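Local coordinates for SusD-like carbohydrate binding protein BF1063 (Bacteroides fragilis NCTC 9343, PDB 3I4G), which probably binds carbohydrate at the outer membrane, as a member of the SusD family of glycan-binding lipoproteins, at residues A[38-43]-A[48-53]; A[266-271]-A[276-281]; A[333-338]-A[359-364]; A[344-347]-A[353-356]. All coordinates share one frame; numbering follows the deposited sequence.

How the interactions relate
The four contacts lie progressively farther from the centre of the chain, from about 12 Å for interaction 1 to about 27 Å for interaction 4 (contact centre to chain centre). Interactions 2 and 3 are buried, whereas 1 and 4 are partly buried. Their chemistry follows: carboxylate-to-helix-start bonds in 1, backbone bonds and ring packing in 2, van der Waals packing of a tyrosine on selenomethionine in 3, a salt bridge in 4. Interactions 1 and 2 meet through Tyr50 and His269; Met361 of 3 packs on Ala270 and Ser279 of 2. Interaction 4 is nested inside the loop closed by 3. Side chains of 1, 2 and 4 also adjoin bound HEPES buffer.

Interaction 1 (A[38-43]-A[48-53]); sequences DGVEYN and WSYHGM
Ser49, at the N-cap of helix 50-54, donates from OG to Glu41 OE2 at 2.6 Å, on the syn side of the carboxylate, and accepts the capping bond from Gly52 N. Glu41 reaches this site because its CG sits between its own backbone N and carbonyl carbon (chi1 60°) and the rest of the chain runs out extended; its OE1 turns to Ser45 OG. Tyr50 follows and uses both ring and hydroxyl. Glu41 CG lies over one ring face in a CH-pi contact, 4.1 Å from the centroid, while Tyr50 OH accepts a nearly straight bond from Glu41 N (2.9 Å, 167°) and is bonded also to His269 ND1. His51 then gives its backbone N to Glu41 OE2 at 2.9 Å, so two donors at the helix start grip that one oxygen, which probably stabilises the negative charge. Over one face of the His51 imidazole rests Asn43 CA, 3.6 Å from the ring centroid, and NE2 is held by Arg67 NH2. Helix 50-54 thus starts against its preceding loop, with Tyr50 touching Leu266 of helix 266-270, Met53 packing on strand 380-386, and Asn43 facing helix 86-109.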
loop_
_atom_site.group_PDB
_atom_site.type_symbol
_atom_site.label_atom_id
_atom_site.label_comp_id
_atom_site.label_asym_id
_atom_site.label_seq_id
_atom_site.Cartn_x
_atom_site.Cartn_y
_atom_site.Cartn_z
ATOM N N ASP A 38 -6.132 -9.784 -16.032
ATOM C CA ASP A 38 -6.411 -10.974 -15.268
ATOM C C ASP A 38 -5.148 -11.723 -14.884
ATOM O O ASP A 38 -4.331 -12.053 -15.744
ATOM C CB ASP A 38 -7.304 -11.888 -16.129
ATOM C CG ASP A 38 -7.704 -13.172 -15.432
ATOM O OD1 ASP A 38 -7.729 -13.214 -14.187
ATOM O OD2 ASP A 38 -8.012 -14.148 -16.163
ATOM N N GLY A 39 -4.984 -11.969 -13.583
ATOM C CA GLY A 39 -3.927 -12.828 -13.101
ATOM C C GLY A 39 -2.589 -12.317 -12.681
ATOM O O GLY A 39 -2.473 -11.251 -12.093
ATOM N N VAL A 40 -1.576 -13.120 -12.973
ATOM C CA VAL A 40 -0.215 -12.849 -12.520
ATOM C C VAL A 40 0.389 -11.697 -13.279
ATOM O O VAL A 40 0.249 -11.612 -14.516
ATOM C CB VAL A 40 0.632 -14.094 -12.697
ATOM C CG1 VAL A 40 2.115 -13.844 -12.419
ATOM C CG2 VAL A 40 0.084 -15.225 -11.779
ATOM N N GLU A 41 1.044 -10.805 -12.548
ATOM C CA GLU A 41 1.799 -9.707 -13.170
ATOM C C GLU A 41 3.180 -9.713 -12.567
ATOM O O GLU A 41 3.358 -9.966 -11.385
ATOM C CB GLU A 41 1.103 -8.375 -12.989
ATOM C CG GLU A 41 0.888 -7.944 -11.573
ATOM C CD GLU A 41 0.272 -6.587 -11.413
ATOM O OE1 GLU A 41 -0.303 -6.042 -12.386
ATOM O OE2 GLU A 41 0.386 -6.011 -10.308
ATOM N N TYR A 42 4.174 -9.388 -13.392
ATOM C CA TYR A 42 5.581 -9.396 -13.002
ATOM C C TYR A 42 6.116 -8.011 -12.754
ATOM O O TYR A 42 7.297 -7.835 -12.449
ATOM C CB TYR A 42 6.407 -10.118 -14.069
ATOM C CG TYR A 42 5.963 -11.562 -14.194
ATOM C CD1 TYR A 42 6.320 -12.496 -13.227
ATOM C CD2 TYR A 42 5.113 -11.970 -15.223
ATOM C CE1 TYR A 42 5.891 -13.816 -13.334
ATOM C CE2 TYR A 42 4.683 -13.287 -15.300
ATOM C CZ TYR A 42 5.081 -14.178 -14.346
ATOM O OH TYR A 42 4.667 -15.521 -14.419
ATOM N N ASN A 43 5.218 -7.020 -12.792
ATOM C CA ASN A 43 5.518 -5.630 -12.576
ATOM C C ASN A 43 4.192 -4.929 -12.349
ATOM O O ASN A 43 3.132 -5.517 -12.601
ATOM C CB ASN A 43 6.297 -5.055 -13.766
ATOM C CG ASN A 43 5.754 -5.488 -15.061
ATOM O OD1 ASN A 43 4.622 -5.145 -15.437
ATOM N ND2 ASN A 43 6.525 -6.347 -15.752
ATOM N N TRP A 48 -2.648 0.571 -7.828
ATOM C CA TRP A 48 -3.462 -0.247 -6.937
ATOM C C TRP A 48 -3.419 -1.730 -7.255
ATOM O O TRP A 48 -4.117 -2.491 -6.613
ATOM C CB TRP A 48 -4.917 0.216 -6.950
ATOM C CG TRP A 48 -5.064 1.661 -6.569
ATOM C CD1 TRP A 48 -4.343 2.336 -5.637
ATOM C CD2 TRP A 48 -6.006 2.615 -7.102
ATOM N NE1 TRP A 48 -4.773 3.629 -5.554
ATOM C CE2 TRP A 48 -5.778 3.832 -6.452
ATOM C CE3 TRP A 48 -6.985 2.555 -8.076
ATOM C CZ2 TRP A 48 -6.495 4.973 -6.741
ATOM C CZ3 TRP A 48 -7.701 3.686 -8.367
ATOM C CH2 TRP A 48 -7.445 4.887 -7.728
ATOM N N SER A 49 -2.631 -2.144 -8.245
ATOM C CA SER A 49 -2.504 -3.568 -8.555
ATOM C C SER A 49 -1.672 -4.248 -7.468
ATOM O O SER A 49 -1.052 -3.582 -6.620
ATOM C CB SER A 49 -1.884 -3.798 -9.925
ATOM O OG SER A 49 -0.475 -3.576 -9.936
ATOM N N TYR A 50 -1.645 -5.565 -7.436
ATOM C CA TYR A 50 -0.934 -6.191 -6.305
ATOM C C TYR A 50 0.555 -5.874 -6.338
ATOM O O TYR A 50 1.164 -5.678 -5.290
ATOM C CB TYR A 50 -1.231 -7.700 -6.157
ATOM C CG TYR A 50 -0.625 -8.671 -7.125
ATOM C CD1 TYR A 50 0.705 -9.025 -7.013
ATOM C CD2 TYR A 50 -1.357 -9.272 -8.128
ATOM C CE1 TYR A 50 1.264 -9.941 -7.846
ATOM C CE2 TYR A 50 -0.768 -10.194 -8.979
ATOM C CZ TYR A 50 0.512 -10.526 -8.830
ATOM O OH TYR A 50 1.040 -11.456 -9.712
ATOM N N HIS A 51 1.166 -5.871 -7.510
ATOM C CA HIS A 51 2.576 -5.516 -7.609
ATOM C C HIS A 51 2.762 -4.004 -7.501
ATOM O O HIS A 51 3.791 -3.532 -6.981
ATOM C CB HIS A 51 3.187 -6.056 -8.905
ATOM C CG HIS A 51 4.689 -6.118 -8.931
ATOM N ND1 HIS A 51 5.521 -5.120 -8.478
ATOM C CD2 HIS A 51 5.492 -7.064 -9.447
ATOM C CE1 HIS A 51 6.782 -5.471 -8.692
ATOM N NE2 HIS A 51 6.792 -6.653 -9.285
ATOM N N GLY A 52 1.798 -3.209 -7.927
ATOM C CA GLY A 52 1.940 -1.779 -7.839
ATOM C C GLY A 52 1.751 -1.191 -6.467
ATOM O O GLY A 52 2.369 -0.168 -6.148
HETATM N N MSE A 53 0.916 -1.846 -5.658
HETATM C CA MSE A 53 0.587 -1.381 -4.330
HETATM C C MSE A 53 1.221 -2.240 -3.238
HETATM O O MSE A 53 2.210 -1.848 -2.636
HETATM C CB MSE A 53 -0.944 -1.326 -4.173
HETATM C CG MSE A 53 -1.452 -0.810 -2.788
HETATM SE SE MSE A 53 -3.312 -0.454 -2.750
HETATM C CE MSE A 53 -3.888 -2.336 -2.771
#

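Interaction 2 (A[266-271]-A[276-281]); sequences LPQHAL and GGWSLV
Gln268 and His269 at the C-terminal end of helix 266-270, and Leu271 just past it, offer their carbonyls, and the chain doubles back beneath them in a helix-loop-strand connection leading to strand 281-283. Three backbone bonds join the two sides: Trp278 N to Gln268 O (2.9 Å), Leu280 N to His269 O (2.8 Å) and Ser279 N to Leu271 O. Gly277 CA lies against Leu271 O as well, in a CA-H...O contact. Stacking is the second element. With its chain bent at chi2 (69°), Gln268 lays its amide almost flat on the Trp278 indole, the planes 13° apart, and sets CG over the six-membered ring, 3.5 Å from the centroid. Its NE2 makes a weak bond to Gly276 O, and OE1 is taken by Gln376. The His269 imidazole is sandwiched: the edge of Trp278 meets one face in a T-shaped pair (planes at 83°), and Leu280 CD2 covers the opposite face. His269 NE2 is bonded to a sulfonate oxygen of HEPES buffer, probably from the crystallisation liquor, ND1 to Tyr50. Where the loop becomes strand, Ala270 CB touches Val281 CG2 at 3.7 Å, and a water donates to Ala270 O at 2.9 Å and to Val281 O at 2.7 Å.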
loop_
_atom_site.group_PDB
_atom_site.type_symbol
_atom_site.label_atom_id
_atom_site.label_comp_id
_atom_site.label_asym_id
_atom_site.label_seq_id
_atom_site.Cartn_x
_atom_site.Cartn_y
_atom_site.Cartn_z
ATOM N N LEU A 266 -2.137 -12.733 -7.025
ATOM C CA LEU A 266 -1.382 -12.562 -5.798
ATOM C C LEU A 266 -1.120 -13.905 -5.113
ATOM O O LEU A 266 -0.015 -14.132 -4.633
ATOM C CB LEU A 266 -2.068 -11.577 -4.824
ATOM C CG LEU A 266 -1.344 -11.345 -3.508
ATOM C CD1 LEU A 266 0.090 -10.769 -3.706
ATOM C CD2 LEU A 266 -2.205 -10.445 -2.626
ATOM N N PRO A 267 -2.105 -14.833 -5.035
ATOM C CA PRO A 267 -1.779 -16.125 -4.407
ATOM C C PRO A 267 -0.636 -16.886 -5.092
ATOM O O PRO A 267 0.263 -17.403 -4.421
ATOM C CB PRO A 267 -3.099 -16.882 -4.486
ATOM C CG PRO A 267 -4.137 -15.787 -4.553
ATOM C CD PRO A 267 -3.514 -14.775 -5.454
ATOM N N GLN A 268 -0.665 -16.975 -6.422
ATOM C CA GLN A 268 0.431 -17.643 -7.106
ATOM C C GLN A 268 1.749 -17.012 -6.732
ATOM O O GLN A 268 2.783 -17.696 -6.564
ATOM C CB GLN A 268 0.211 -17.532 -8.616
ATOM C CG GLN A 268 1.383 -18.085 -9.449
ATOM C CD GLN A 268 1.510 -19.575 -9.351
ATOM O OE1 GLN A 268 0.900 -20.297 -10.147
ATOM N NE2 GLN A 268 2.238 -20.054 -8.345
ATOM N N HIS A 269 1.769 -15.696 -6.658
ATOM C CA HIS A 269 2.999 -15.007 -6.387
ATOM C C HIS A 269 3.460 -15.028 -4.955
ATOM O O HIS A 269 4.674 -15.089 -4.729
ATOM C CB HIS A 269 2.939 -13.517 -6.827
ATOM C CG HIS A 269 3.859 -13.217 -7.967
ATOM N ND1 HIS A 269 3.499 -12.419 -9.032
ATOM C CD2 HIS A 269 5.137 -13.603 -8.187
ATOM C CE1 HIS A 269 4.519 -12.359 -9.878
ATOM N NE2 HIS A 269 5.525 -13.067 -9.390
ATOM N N ALA A 270 2.530 -14.981 -4.015
ATOM C CA ALA A 270 2.894 -14.715 -2.612
ATOM C C ALA A 270 2.596 -15.813 -1.601
ATOM O O ALA A 270 2.976 -15.666 -0.447
ATOM C CB ALA A 270 2.263 -13.410 -2.135
ATOM N N LEU A 271 1.885 -16.868 -2.001
ATOM C CA LEU A 271 1.809 -18.053 -1.168
ATOM C C LEU A 271 3.176 -18.740 -1.180
ATOM O O LEU A 271 4.019 -18.502 -2.058
ATOM C CB LEU A 271 0.737 -19.038 -1.666
ATOM C CG LEU A 271 -0.684 -18.526 -1.533
ATOM C CD1 LEU A 271 -1.709 -19.517 -2.148
ATOM C CD2 LEU A 271 -1.107 -18.221 -0.061
ATOM N N GLY A 276 1.371 -23.884 -3.143
ATOM C CA GLY A 276 1.385 -23.644 -4.595
ATOM C C GLY A 276 1.962 -22.347 -5.068
ATOM O O GLY A 276 1.865 -22.051 -6.262
ATOM N N GLY A 277 2.595 -21.576 -4.179
ATOM C CA GLY A 277 3.053 -20.242 -4.555
ATOM C C GLY A 277 4.540 -20.083 -4.684
ATOM O O GLY A 277 5.310 -20.980 -4.350
ATOM N N TRP A 278 4.964 -18.893 -5.126
ATOM C CA TRP A 278 6.353 -18.589 -5.447
ATOM C C TRP A 278 7.091 -17.768 -4.378
ATOM O O TRP A 278 8.259 -17.409 -4.577
ATOM C CB TRP A 278 6.415 -17.878 -6.804
ATOM C CG TRP A 278 5.871 -18.696 -7.953
ATOM C CD1 TRP A 278 5.849 -20.063 -8.056
ATOM C CD2 TRP A 278 5.353 -18.188 -9.178
ATOM N NE1 TRP A 278 5.322 -20.433 -9.280
ATOM C CE2 TRP A 278 4.998 -19.302 -9.981
ATOM C CE3 TRP A 278 5.111 -16.898 -9.660
ATOM C CZ2 TRP A 278 4.446 -19.152 -11.269
ATOM C CZ3 TRP A 278 4.568 -16.763 -10.934
ATOM C CH2 TRP A 278 4.210 -17.868 -11.692
ATOM N N SER A 279 6.433 -17.434 -3.268
ATOM C CA SER A 279 7.081 -16.749 -2.132
ATOM C C SER A 279 7.744 -15.446 -2.516
ATOM O O SER A 279 8.822 -15.126 -2.035
ATOM C CB SER A 279 8.114 -17.661 -1.440
ATOM O OG SER A 279 7.527 -18.889 -1.010
ATOM N N LEU A 280 7.112 -14.642 -3.361
ATOM C CA LEU A 280 7.770 -13.380 -3.783
ATOM C C LEU A 280 7.808 -12.328 -2.674
ATOM O O LEU A 280 8.759 -11.572 -2.588
ATOM C CB LEU A 280 7.099 -12.823 -5.039
ATOM C CG LEU A 280 7.770 -11.579 -5.643
ATOM C CD1 LEU A 280 9.238 -11.817 -5.934
ATOM C CD2 LEU A 280 7.065 -11.093 -6.908
ATOM N N VAL A 281 6.747 -12.251 -1.855
ATOM C CA VAL A 281 6.587 -11.237 -0.776
ATOM C C VAL A 281 7.172 -11.723 0.538
ATOM O O VAL A 281 6.703 -12.699 1.078
ATOM C CB VAL A 281 5.103 -10.872 -0.581
ATOM C CG1 VAL A 281 4.981 -9.801 0.493
ATOM C CG2 VAL A 281 4.510 -10.434 -1.897
HETATM O O HOH W 1 4.203 -13.765 1.319
#

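Interaction 3 (A[333-338]-A[359-364]); sequences TEYKMS and GFMMRK
Tyr335 and Met361, a selenomethionine, make a small, buried van der Waals contact, largely apolar, between the chain leaving strand 333-334 and strand 360-362. The two side chains cross at about a right angle. Met361 CG does the touching, 3.4 Å from Tyr335 CZ and 3.2 Å from Tyr335 OH, while the selenium stands 3.9 Å from the same hydroxyl oxygen. Tyr335 reaches over because its CG is anti to the backbone N (chi1 -178°), which carries the ring out toward the strand. Met361 instead folds back, its chain bent at both chi2 and chi3, and its CE comes to rest against Ala270 and Ser279. The pair joins two small antiparallel elements: strand 333-334 pairs with strand 329-330 in a beta-hairpin, and strand 360-362 pairs with strand 323-325, where Met361 is bonded through its backbone to Tyr324. Tyr335 itself is tied by backbone bonds to Gly327 and Ala328. A second, looser touch lies two residues along each segment. Met337, also selenomethionine, places CG 3.9 Å from Gly359 CA, and Gly359 O sits at the edge of the Tyr335 ring, 4.0 Å from CE2. Gly359 has a positive phi (99°); its N is held by Ser356 OG, and Met337 O by Tyr477 OH.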
loop_
_atom_site.group_PDB
_atom_site.type_symbol
_atom_site.label_atom_id
_atom_site.label_comp_id
_atom_site.label_asym_id
_atom_site.label_seq_id
_atom_site.Cartn_x
_atom_site.Cartn_y
_atom_site.Cartn_z
ATOM N N THR A 333 -1.836 -26.136 7.481
ATOM C CA THR A 333 -0.624 -26.937 7.558
ATOM C C THR A 333 0.529 -26.048 7.987
ATOM O O THR A 333 0.501 -24.821 7.837
ATOM C CB THR A 333 -0.301 -27.660 6.217
ATOM O OG1 THR A 333 -0.065 -26.708 5.164
ATOM C CG2 THR A 333 -1.473 -28.612 5.814
ATOM N N GLU A 334 1.516 -26.686 8.578
ATOM C CA GLU A 334 2.645 -25.973 9.152
ATOM C C GLU A 334 3.601 -25.449 8.089
ATOM O O GLU A 334 4.038 -26.186 7.204
ATOM C CB GLU A 334 3.414 -26.886 10.105
ATOM C CG GLU A 334 4.530 -26.185 10.902
ATOM C CD GLU A 334 5.189 -27.085 11.903
ATOM O OE1 GLU A 334 4.482 -27.898 12.526
ATOM O OE2 GLU A 334 6.407 -26.947 12.126
ATOM N N TYR A 335 3.977 -24.176 8.224
ATOM C CA TYR A 335 5.001 -23.577 7.373
ATOM C C TYR A 335 6.364 -24.070 7.890
ATOM O O TYR A 335 6.682 -23.909 9.061
ATOM C CB TYR A 335 4.916 -22.064 7.416
ATOM C CG TYR A 335 5.915 -21.376 6.510
ATOM C CD1 TYR A 335 6.058 -21.722 5.162
ATOM C CD2 TYR A 335 6.670 -20.344 6.974
ATOM C CE1 TYR A 335 6.955 -21.068 4.342
ATOM C CE2 TYR A 335 7.557 -19.675 6.170
ATOM C CZ TYR A 335 7.686 -20.021 4.856
ATOM O OH TYR A 335 8.599 -19.329 4.061
ATOM N N LYS A 336 7.161 -24.668 7.012
ATOM C CA LYS A 336 8.493 -25.172 7.342
ATOM C C LYS A 336 9.511 -24.394 6.514
ATOM O O LYS A 336 9.530 -24.490 5.279
ATOM C CB LYS A 336 8.566 -26.676 7.088
ATOM C CG LYS A 336 7.599 -27.432 7.970
ATOM C CD LYS A 336 7.618 -28.908 7.718
ATOM C CE LYS A 336 6.613 -29.578 8.604
ATOM N NZ LYS A 336 6.527 -31.036 8.344
HETATM N N MSE A 337 10.362 -23.642 7.217
HETATM C CA MSE A 337 11.328 -22.767 6.603
HETATM C C MSE A 337 12.503 -22.565 7.547
HETATM O O MSE A 337 12.340 -21.917 8.591
HETATM C CB MSE A 337 10.643 -21.422 6.284
HETATM C CG MSE A 337 11.521 -20.364 5.581
HETATM SE SE MSE A 337 12.427 -20.998 3.986
HETATM C CE MSE A 337 11.007 -21.896 3.124
ATOM N N SER A 338 13.684 -23.046 7.176
ATOM C CA SER A 338 14.850 -22.948 8.032
ATOM C C SER A 338 16.108 -23.188 7.246
ATOM O O SER A 338 16.088 -23.944 6.265
ATOM C CB SER A 338 14.798 -24.047 9.098
ATOM O OG SER A 338 16.039 -24.138 9.828
ATOM N N GLY A 359 12.564 -15.864 5.815
ATOM C CA GLY A 359 12.032 -16.728 6.866
ATOM C C GLY A 359 10.628 -16.318 7.269
ATOM O O GLY A 359 9.980 -17.032 8.047
ATOM N N PHE A 360 10.151 -15.174 6.778
ATOM C CA PHE A 360 8.771 -14.728 7.004
ATOM C C PHE A 360 8.017 -14.808 5.687
ATOM O O PHE A 360 8.600 -14.769 4.585
ATOM C CB PHE A 360 8.720 -13.299 7.523
ATOM C CG PHE A 360 9.359 -13.101 8.879
ATOM C CD1 PHE A 360 8.722 -13.572 10.011
ATOM C CD2 PHE A 360 10.578 -12.442 9.027
ATOM C CE1 PHE A 360 9.266 -13.373 11.265
ATOM C CE2 PHE A 360 11.119 -12.245 10.283
ATOM C CZ PHE A 360 10.489 -12.723 11.382
HETATM N N MSE A 361 6.706 -14.846 5.828
HETATM C CA MSE A 361 5.771 -14.772 4.729
HETATM C C MSE A 361 4.616 -13.870 5.114
HETATM O O MSE A 361 4.397 -13.603 6.301
HETATM C CB MSE A 361 5.268 -16.153 4.369
HETATM C CG MSE A 361 6.325 -17.093 3.825
HETATM SE SE MSE A 361 6.928 -16.499 2.011
HETATM C CE MSE A 361 5.498 -17.030 1.079
HETATM N N MSE A 362 3.859 -13.411 4.115
HETATM C CA MSE A 362 2.680 -12.586 4.375
HETATM C C MSE A 362 1.435 -13.440 4.531
HETATM O O MSE A 362 1.073 -14.203 3.657
HETATM C CB MSE A 362 2.458 -11.576 3.227
HETATM C CG MSE A 362 1.234 -10.690 3.421
HETATM SE SE MSE A 362 1.112 -9.334 2.023
HETATM C CE MSE A 362 0.547 -10.476 0.673
ATOM N N ARG A 363 0.753 -13.272 5.657
ATOM C CA ARG A 363 -0.548 -13.917 5.926
ATOM C C ARG A 363 -1.704 -13.041 5.435
ATOM O O ARG A 363 -2.746 -13.556 5.001
ATOM C CB ARG A 363 -0.714 -14.197 7.429
ATOM C CG ARG A 363 -1.870 -15.128 7.732
ATOM C CD ARG A 363 -2.161 -15.298 9.198
ATOM N NE ARG A 363 -1.149 -16.030 9.959
ATOM C CZ ARG A 363 -1.122 -17.353 10.103
ATOM N NH1 ARG A 363 -1.963 -18.133 9.441
ATOM N NH2 ARG A 363 -0.200 -17.913 10.864
ATOM N N LYS A 364 -1.557 -11.727 5.530
ATOM C CA LYS A 364 -2.592 -10.774 5.119
ATOM C C LYS A 364 -2.995 -11.044 3.677
ATOM O O LYS A 364 -2.151 -11.378 2.855
ATOM C CB LYS A 364 -2.100 -9.355 5.283
ATOM C CG LYS A 364 -3.155 -8.275 5.076
ATOM C CD LYS A 364 -2.667 -6.885 5.478
ATOM C CE LYS A 364 -2.708 -6.657 7.014
ATOM N NZ LYS A 364 -2.235 -5.301 7.435
#

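Interaction 4 (A[344-347]-A[353-356]); sequences AKKE and SEAS. With EDO (1,2-ethanediol), chain I.
Lys346 and Glu354 carry this contact with a salt bridge, NZ to OE1 at 2.9 Å. The ammonium comes from above the carboxylate plane, 41° out of it. Lys346 gets there on a fully extended chain whose CG is anti to the carbonyl carbon (chi1 -66°), and its CD passes 3.7 Å from Glu354 O on the way. The inner side of the contact is the better covered one: buried Ala355 turns its CB toward Lys346 O, at 3.9 Å, and Met337 packs against the same oxygen. Trp278 lies at the other end, beside the Glu354 carboxylate. The outer side is looser. Glu347 turns away from the partner segment, and its OE1 accepts a bond of 2.7 Å from O1 of a 1,2-ethanediol, probably left from the crystallisation liquor. Glu354 has a second polar partner too, since its OE2 is bonded to N4 of bound HEPES buffer, so its two oxygens are divided between lysine and ligand. Both segments belong to the long loop between strands 333-334 and 360-362. Glu354 is the centre of an inverse gamma turn, closed by a weak bond from Ala355 N to Ser353 O, beside the place where the buffer molecule, probably also from the liquor, is bound; such molecules often mark pockets.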
loop_
_atom_site.group_PDB
_atom_site.type_symbol
_atom_site.label_atom_id
_atom_site.label_comp_id
_atom_site.label_asym_id
_atom_site.label_seq_id
_atom_site.Cartn_x
_atom_site.Cartn_y
_atom_site.Cartn_z
ATOM N N ALA A 344 15.197 -29.246 -1.734
ATOM C CA ALA A 344 14.359 -29.996 -2.686
ATOM C C ALA A 344 12.883 -29.873 -2.337
ATOM O O ALA A 344 12.029 -29.897 -3.238
ATOM C CB ALA A 344 14.782 -31.458 -2.734
ATOM N N LYS A 345 12.584 -29.764 -1.042
ATOM C CA LYS A 345 11.223 -29.594 -0.542
ATOM C C LYS A 345 10.772 -28.125 -0.498
ATOM O O LYS A 345 9.656 -27.833 -0.093
ATOM C CB LYS A 345 11.131 -30.204 0.862
ATOM C CG LYS A 345 11.413 -31.708 0.879
ATOM C CD LYS A 345 11.283 -32.291 2.278
ATOM C CE LYS A 345 11.319 -33.818 2.241
ATOM N NZ LYS A 345 11.430 -34.412 3.595
ATOM N N LYS A 346 11.655 -27.221 -0.917
ATOM C CA LYS A 346 11.444 -25.745 -0.846
ATOM C C LYS A 346 11.146 -25.331 0.600
ATOM O O LYS A 346 10.372 -24.400 0.871
ATOM C CB LYS A 346 10.388 -25.296 -1.853
ATOM C CG LYS A 346 10.835 -25.503 -3.280
ATOM C CD LYS A 346 9.797 -25.054 -4.290
ATOM C CE LYS A 346 10.265 -25.262 -5.713
ATOM N NZ LYS A 346 9.116 -25.067 -6.650
ATOM N N GLU A 347 11.835 -25.987 1.539
ATOM C CA GLU A 347 11.717 -25.695 2.961
ATOM C C GLU A 347 12.972 -25.044 3.513
ATOM O O GLU A 347 13.040 -24.722 4.703
ATOM C CB GLU A 347 11.376 -26.971 3.748
ATOM C CG GLU A 347 10.006 -27.519 3.419
ATOM C CD GLU A 347 9.655 -28.811 4.160
ATOM O OE1 GLU A 347 10.507 -29.389 4.863
ATOM O OE2 GLU A 347 8.481 -29.226 4.061
ATOM N N SER A 353 16.657 -20.695 -3.597
ATOM C CA SER A 353 15.440 -21.440 -3.818
ATOM C C SER A 353 14.216 -20.594 -4.038
ATOM O O SER A 353 14.166 -19.444 -3.665
ATOM C CB SER A 353 15.169 -22.290 -2.565
ATOM O OG SER A 353 16.145 -23.295 -2.288
ATOM N N GLU A 354 13.198 -21.204 -4.624
ATOM C CA GLU A 354 11.898 -20.588 -4.827
ATOM C C GLU A 354 11.147 -20.702 -3.517
ATOM O O GLU A 354 10.256 -21.534 -3.315
ATOM C CB GLU A 354 11.171 -21.300 -5.943
ATOM C CG GLU A 354 9.895 -20.592 -6.382
ATOM C CD GLU A 354 9.224 -21.298 -7.556
ATOM O OE1 GLU A 354 8.561 -22.321 -7.351
ATOM O OE2 GLU A 354 9.366 -20.786 -8.661
ATOM N N ALA A 355 11.548 -19.836 -2.590
ATOM C CA ALA A 355 11.107 -19.854 -1.223
ATOM C C ALA A 355 11.487 -18.507 -0.597
ATOM O O ALA A 355 12.251 -17.731 -1.162
ATOM C CB ALA A 355 11.788 -21.029 -0.480
ATOM N N SER A 356 10.989 -18.238 0.606
ATOM C CA SER A 356 11.260 -16.997 1.275
ATOM C C SER A 356 12.732 -16.724 1.453
ATOM O O SER A 356 13.508 -17.605 1.796
ATOM C CB SER A 356 10.617 -17.032 2.681
ATOM O OG SER A 356 10.917 -15.842 3.411
HETATM C C1 EDO I . 11.396 -29.912 7.979
HETATM O O1 EDO I . 10.300 -30.581 7.324
HETATM C C2 EDO I . 11.628 -30.514 9.354
HETATM O O2 EDO I . 10.385 -30.486 10.063
#